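Local atomic coordinates of hypothetical protein (Leishmania major, PDB entry 2AR1), a protein that is of unknown function but carries an EVE domain of the PUA clan and may bind modified bases in nucleic acids. Residues 20-25 and 151-156; 41-46 and 112-117. All coordinates share one frame; numbering follows the deposited sequence.

Contact 1. Residues 20-25 and 151-156; sequences HYWLLK and VQPVSA
Leu23 and Gln152 form a hydrogen-bonded pair at the middle of two antiparallel strands, 21-25 and 151-154, whose axes approach to 4.3 Å with their directions 149° apart. Each residue gives its N-H to the other's carbonyl oxygen, and both bonds lie in the carbonyl plane, with Leu23 N to Gln152 O at 2.8 Å. At Tyr21 there is one direct bond: Val154 N donates to Tyr21 O from 48° above that carbonyl plane, and a water accepts from Tyr21 N and donates to Val154 O.

Gln152 O also meets the CA-H of Trp22 and lies at the edge of its indole, near the ring plane, 3.4 Å from Trp22 CE3. CG of Trp22 lies beside the backbone N (chi1 -51°), a torsion that brings CZ3 within 3.9 Å of Pro153 CB; the indole NE1 is bonded to Asp63. The side chains of Leu23 and Gln152 lie alongside each other, Leu23 CD2 against Gln152 OE1, and Leu23 CB rests 3.7 Å from Val154 CG2. Gln152 NE2 donates to Leu149 O and weakly to a water that also accepts from Lys25 NZ; NZ bonds to Arg147 O as well, and Lys25 CE lies 3.1 Å from Gln152 NE2. On the other face Leu24 CD1 meets Val151 CG1. Tyr21 CE1 lies 3.5 Å from Ala156 CB, in the first turn of the helix that Ser155 N-caps.

Strand 151-154 is outermost within the chain. Pro153 has no N-H to offer a further strand and Asn55 takes Val151 O, so this edge is probably poorly suited to pairing with another strand.

Contact 2. Residues 41-46 and 112-117; sequences TSPWDG and WKMVDV
Val115 O receives the N-H of Trp44 at 2.7 Å, nearly along the C=O axis, and the CA-H of Pro43 comes close to the same oxygen. The bond carries on, one residue past strand 41-43, the antiparallel ladder that adds this strand to the edge of the mixed sheet of the EVE domain. Ser42 and Val117 form its hydrogen-bonded pair, each donating to the other's carbonyl, and Pro43 faces Asp116 with CA atoms only 4.0 Å apart.

Asp116 OD1 lies 3.1 Å from Pro43 CA and is also hydrogen-bonded to Tyr88 OH of the neighbouring strand. Met114 covers the same side of the ladder. Its CG is wedged between the backbone N and carbonyl carbon (chi1 66°), and from there the extended chain carries SD to 3.7 Å from Asp45 CA and CE to 3.7 Å from Pro43 CB.

The indole of Trp44 lies on the Val117 side. With CG anti to the backbone N (chi1 -158°), it passes Val117 at a slant, with Trp44 CE3 4.0 Å from Val117 CG2, and meets the Phe67 ring nearly at right angles; a glycerol, probably from the crystallisation liquor, is bound nearby. The turn out of the strand is fastened at Pro43 O, which accepts a weak bond from Asp45 N and a bond from the hydroxyl of Ser42, with OG 2.8 Å from Pro43 O.

From the N terminus, the chain first lays down 20-25, passes helix 33-39 and reaches 41-46. It then makes helix 50-58 and strands 64-69 and 76-89 before 112-117 returns to close contact 2 over 65 intervening residues. The long strand runs on to 128, two short helices follow, and 151-156 closes contact 1 across 125 residues, so the smaller loop lies wholly within the larger. The two contacts fasten the two outermost strands of one sheet, 41-43 at one side and 151-154 at the other. Their centres are about 15 Å apart, yet they touch where buried side chains meet, Leu24 CB lying 3.6 Å from Trp44 CZ2.

Contact 1. Residues 20-25 and 151-156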
loop_
_atom_site.group_PDB
_atom_site.type_symbol
_atom_site.label_atom_id
_atom_site.label_comp_id
_atom_site.label_asym_id
_atom_site.label_seq_id
_atom_site.Cartn_x
_atom_site.Cartn_y
_atom_site.Cartn_z
ATOM N N HIS A 20 4.402 -11.220 6.406
ATOM C CA HIS A 20 3.763 -10.080 7.075
ATOM C C HIS A 20 2.799 -9.338 6.159
ATOM O O HIS A 20 2.725 -9.609 4.946
ATOM C CB HIS A 20 4.816 -9.187 7.674
ATOM C CG HIS A 20 5.683 -9.913 8.642
ATOM N ND1 HIS A 20 5.178 -10.585 9.734
ATOM C CD2 HIS A 20 6.999 -10.223 8.582
ATOM C CE1 HIS A 20 6.173 -11.212 10.358
ATOM N NE2 HIS A 20 7.285 -11.019 9.671
ATOM N N TYR A 21 2.039 -8.421 6.720
ATOM C CA TYR A 21 0.890 -7.868 6.020
ATOM C C TYR A 21 0.944 -6.388 6.126
ATOM O O TYR A 21 1.313 -5.851 7.215
ATOM C CB TYR A 21 -0.468 -8.360 6.628
ATOM C CG TYR A 21 -0.408 -9.885 6.873
ATOM C CD1 TYR A 21 0.058 -10.397 8.056
ATOM C CD2 TYR A 21 -0.918 -10.815 5.931
ATOM C CE1 TYR A 21 0.125 -11.751 8.339
ATOM C CE2 TYR A 21 -0.864 -12.127 6.209
ATOM C CZ TYR A 21 -0.330 -12.639 7.379
ATOM O OH TYR A 21 -0.252 -14.025 7.595
ATOM N N TRP A 22 0.501 -5.706 5.077
ATOM C CA TRP A 22 0.542 -4.217 5.007
ATOM C C TRP A 22 -0.606 -3.656 4.220
ATOM O O TRP A 22 -1.227 -4.365 3.412
ATOM C CB TRP A 22 1.822 -3.773 4.296
ATOM C CG TRP A 22 3.080 -4.417 4.868
ATOM C CD1 TRP A 22 3.639 -5.593 4.477
ATOM C CD2 TRP A 22 3.924 -3.911 5.935
ATOM N NE1 TRP A 22 4.787 -5.846 5.217
ATOM C CE2 TRP A 22 4.973 -4.824 6.107
ATOM C CE3 TRP A 22 3.886 -2.752 6.728
ATOM C CZ2 TRP A 22 5.951 -4.644 7.051
ATOM C CZ3 TRP A 22 4.839 -2.573 7.636
ATOM C CH2 TRP A 22 5.889 -3.506 7.803
ATOM N N LEU A 23 -0.800 -2.362 4.435
ATOM C CA LEU A 23 -1.727 -1.639 3.600
ATOM C C LEU A 23 -0.982 -0.483 2.916
ATOM O O LEU A 23 -0.325 0.349 3.604
ATOM C CB LEU A 23 -2.903 -1.143 4.472
ATOM C CG LEU A 23 -4.017 -0.343 3.851
ATOM C CD1 LEU A 23 -5.350 -0.465 4.579
ATOM C CD2 LEU A 23 -3.709 1.136 3.605
ATOM N N LEU A 24 -1.207 -0.323 1.631
ATOM C CA LEU A 24 -0.589 0.730 0.857
ATOM C C LEU A 24 -1.710 1.583 0.279
ATOM O O LEU A 24 -2.610 1.069 -0.422
ATOM C CB LEU A 24 0.287 0.120 -0.251
ATOM C CG LEU A 24 1.699 -0.239 0.225
ATOM C CD1 LEU A 24 1.653 -1.079 1.476
ATOM C CD2 LEU A 24 2.423 -0.989 -0.886
ATOM N N LYS A 25 -1.660 2.879 0.505
ATOM C CA LYS A 25 -2.654 3.822 -0.010
ATOM C C LYS A 25 -2.202 4.359 -1.370
ATOM O O LYS A 25 -1.002 4.627 -1.575
ATOM C CB LYS A 25 -2.807 4.999 0.958
ATOM C CG LYS A 25 -3.449 4.639 2.239
ATOM C CD LYS A 25 -3.831 5.895 2.942
ATOM C CE LYS A 25 -3.722 5.790 4.396
ATOM N NZ LYS A 25 -4.283 7.128 4.897
ATOM N N VAL A 151 1.893 3.897 4.129
ATOM C CA VAL A 151 2.336 2.504 4.147
ATOM C C VAL A 151 2.197 2.029 5.600
ATOM O O VAL A 151 2.919 2.546 6.468
ATOM C CB VAL A 151 3.757 2.324 3.638
ATOM C CG1 VAL A 151 4.151 0.885 3.758
ATOM C CG2 VAL A 151 3.937 2.745 2.200
ATOM N N GLN A 152 1.270 1.130 5.893
ATOM C CA GLN A 152 0.870 0.754 7.243
ATOM C C GLN A 152 0.985 -0.739 7.527
ATOM O O GLN A 152 0.647 -1.569 6.657
ATOM C CB GLN A 152 -0.572 1.212 7.520
ATOM C CG GLN A 152 -0.947 2.551 6.928
ATOM C CD GLN A 152 -2.412 2.819 7.074
ATOM O OE1 GLN A 152 -3.202 1.875 7.330
ATOM N NE2 GLN A 152 -2.810 4.083 6.875
ATOM N N PRO A 153 1.411 -1.107 8.755
ATOM C CA PRO A 153 1.282 -2.518 9.114
ATOM C C PRO A 153 -0.167 -2.879 9.369
ATOM O O PRO A 153 -0.981 -2.023 9.807
ATOM C CB PRO A 153 2.085 -2.627 10.411
ATOM C CG PRO A 153 1.915 -1.323 11.004
ATOM C CD PRO A 153 1.875 -0.298 9.914
ATOM N N VAL A 154 -0.476 -4.117 8.933
ATOM C CA VAL A 154 -1.719 -4.779 9.129
ATOM C C VAL A 154 -1.485 -6.069 9.958
ATOM O O VAL A 154 -0.604 -6.846 9.701
ATOM C CB VAL A 154 -2.377 -5.095 7.734
ATOM C CG1 VAL A 154 -3.706 -5.856 7.879
ATOM C CG2 VAL A 154 -2.654 -3.769 6.997
ATOM N N SER A 155 -2.334 -6.293 10.976
ATOM C CA SER A 155 -2.118 -7.531 11.731
ATOM C C SER A 155 -2.582 -8.738 10.884
ATOM O O SER A 155 -3.483 -8.562 9.992
ATOM C CB SER A 155 -2.803 -7.511 13.094
ATOM O OG SER A 155 -4.209 -7.540 12.915
ATOM N N ALA A 156 -2.165 -9.917 11.246
ATOM C CA ALA A 156 -2.610 -11.147 10.564
ATOM C C ALA A 156 -4.132 -11.269 10.632
ATOM O O ALA A 156 -4.750 -11.682 9.596
ATOM C CB ALA A 156 -1.961 -12.365 11.104
HETATM O O HOH W 1 1.907 -7.726 9.674
HETATM O O HOH W 2 -4.459 6.280 7.351
#

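Contact 2. Residues 41-46 and 112-117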
loop_
_atom_site.group_PDB
_atom_site.type_symbol
_atom_site.label_atom_id
_atom_site.label_comp_id
_atom_site.label_asym_id
_atom_site.label_seq_id
_atom_site.Cartn_x
_atom_site.Cartn_y
_atom_site.Cartn_z
ATOM N N THR A 41 3.768 -5.844 -12.308
ATOM C CA THR A 41 4.567 -5.359 -11.180
ATOM C C THR A 41 4.831 -3.852 -11.323
ATOM O O THR A 41 4.908 -3.311 -12.448
ATOM C CB THR A 41 5.938 -6.088 -11.016
ATOM O OG1 THR A 41 6.805 -5.734 -12.102
ATOM C CG2 THR A 41 5.786 -7.627 -11.004
ATOM N N SER A 42 5.078 -3.196 -10.194
ATOM C CA SER A 42 5.390 -1.787 -10.210
ATOM C C SER A 42 6.239 -1.449 -8.984
ATOM O O SER A 42 6.013 -2.006 -7.922
ATOM C CB SER A 42 4.121 -0.972 -10.198
ATOM O OG SER A 42 4.363 0.435 -9.994
ATOM N N PRO A 43 7.196 -0.527 -9.139
ATOM C CA PRO A 43 7.834 0.028 -7.920
ATOM C C PRO A 43 6.770 0.823 -7.167
ATOM O O PRO A 43 5.899 1.361 -7.791
ATOM C CB PRO A 43 8.899 0.958 -8.479
ATOM C CG PRO A 43 8.522 1.197 -9.893
ATOM C CD PRO A 43 7.697 0.078 -10.378
ATOM N N TRP A 44 6.874 0.933 -5.844
ATOM C CA TRP A 44 5.946 1.756 -5.094
ATOM C C TRP A 44 6.545 3.146 -4.857
ATOM O O TRP A 44 7.013 3.462 -3.749
ATOM C CB TRP A 44 5.557 1.051 -3.806
ATOM C CG TRP A 44 4.271 1.561 -3.281
ATOM C CD1 TRP A 44 4.095 2.370 -2.236
ATOM C CD2 TRP A 44 2.977 1.324 -3.834
ATOM N NE1 TRP A 44 2.769 2.661 -2.058
ATOM C CE2 TRP A 44 2.062 2.002 -3.044
ATOM C CE3 TRP A 44 2.520 0.561 -4.928
ATOM C CZ2 TRP A 44 0.719 1.948 -3.295
ATOM C CZ3 TRP A 44 1.216 0.521 -5.168
ATOM C CH2 TRP A 44 0.321 1.191 -4.353
ATOM N N ASP A 45 6.543 3.959 -5.923
ATOM C CA ASP A 45 7.206 5.251 -5.898
ATOM C C ASP A 45 6.326 6.318 -5.269
ATOM O O ASP A 45 5.136 6.148 -5.115
ATOM C CB ASP A 45 7.623 5.702 -7.297
ATOM C CG ASP A 45 6.478 5.845 -8.199
ATOM O OD1 ASP A 45 5.696 6.794 -8.081
ATOM O OD2 ASP A 45 6.399 4.987 -9.049
ATOM N N GLY A 46 6.973 7.393 -4.856
ATOM C CA GLY A 46 6.302 8.619 -4.457
ATOM C C GLY A 46 5.862 8.757 -3.022
ATOM O O GLY A 46 5.119 9.691 -2.712
ATOM N N TRP A 112 14.636 8.669 0.162
ATOM C CA TRP A 112 13.412 7.972 -0.212
ATOM C C TRP A 112 13.713 6.582 -0.771
ATOM O O TRP A 112 14.666 6.372 -1.562
ATOM C CB TRP A 112 12.568 8.847 -1.142
ATOM C CG TRP A 112 12.285 10.165 -0.529
ATOM C CD1 TRP A 112 12.716 11.353 -0.971
ATOM C CD2 TRP A 112 11.564 10.415 0.691
ATOM N NE1 TRP A 112 12.289 12.367 -0.113
ATOM C CE2 TRP A 112 11.536 11.814 0.878
ATOM C CE3 TRP A 112 10.852 9.607 1.581
ATOM C CZ2 TRP A 112 10.867 12.439 1.972
ATOM C CZ3 TRP A 112 10.213 10.219 2.678
ATOM C CH2 TRP A 112 10.225 11.626 2.852
ATOM N N LYS A 113 12.918 5.626 -0.307
ATOM C CA LYS A 113 13.100 4.207 -0.633
ATOM C C LYS A 113 11.783 3.606 -1.077
ATOM O O LYS A 113 10.693 4.111 -0.702
ATOM C CB LYS A 113 13.632 3.429 0.576
ATOM C CG LYS A 113 14.824 4.009 1.190
ATOM C CD LYS A 113 16.025 3.975 0.288
ATOM C CE LYS A 113 17.211 4.426 1.106
ATOM N NZ LYS A 113 18.097 5.399 0.398
ATOM N N MET A 114 11.844 2.536 -1.877
ATOM C CA MET A 114 10.615 1.910 -2.299
ATOM C C MET A 114 10.842 0.437 -2.606
ATOM O O MET A 114 11.910 0.038 -3.047
ATOM C CB MET A 114 10.077 2.588 -3.536
ATOM C CG MET A 114 10.922 2.440 -4.740
ATOM S SD MET A 114 10.493 3.493 -6.104
ATOM C CE MET A 114 11.700 3.022 -7.340
ATOM N N VAL A 115 9.780 -0.326 -2.368
ATOM C CA VAL A 115 9.685 -1.722 -2.800
ATOM C C VAL A 115 9.026 -1.833 -4.159
ATOM O O VAL A 115 8.545 -0.836 -4.711
ATOM C CB VAL A 115 8.944 -2.613 -1.792
ATOM C CG1 VAL A 115 9.630 -2.543 -0.400
ATOM C CG2 VAL A 115 7.500 -2.145 -1.597
ATOM N N ASP A 116 9.164 -3.029 -4.743
ATOM C CA ASP A 116 8.325 -3.440 -5.920
ATOM C C ASP A 116 7.224 -4.327 -5.435
ATOM O O ASP A 116 7.416 -5.133 -4.558
ATOM C CB ASP A 116 9.132 -4.208 -6.950
ATOM C CG ASP A 116 10.067 -3.324 -7.784
ATOM O OD1 ASP A 116 10.053 -2.067 -7.613
ATOM O OD2 ASP A 116 10.800 -3.913 -8.619
ATOM N N VAL A 117 6.032 -4.185 -6.052
ATOM C CA VAL A 117 4.910 -5.056 -5.689
ATOM C C VAL A 117 4.363 -5.669 -6.948
ATOM O O VAL A 117 4.584 -5.155 -8.037
ATOM C CB VAL A 117 3.778 -4.377 -4.950
ATOM C CG1 VAL A 117 4.216 -3.825 -3.611
ATOM C CG2 VAL A 117 3.131 -3.261 -5.757
#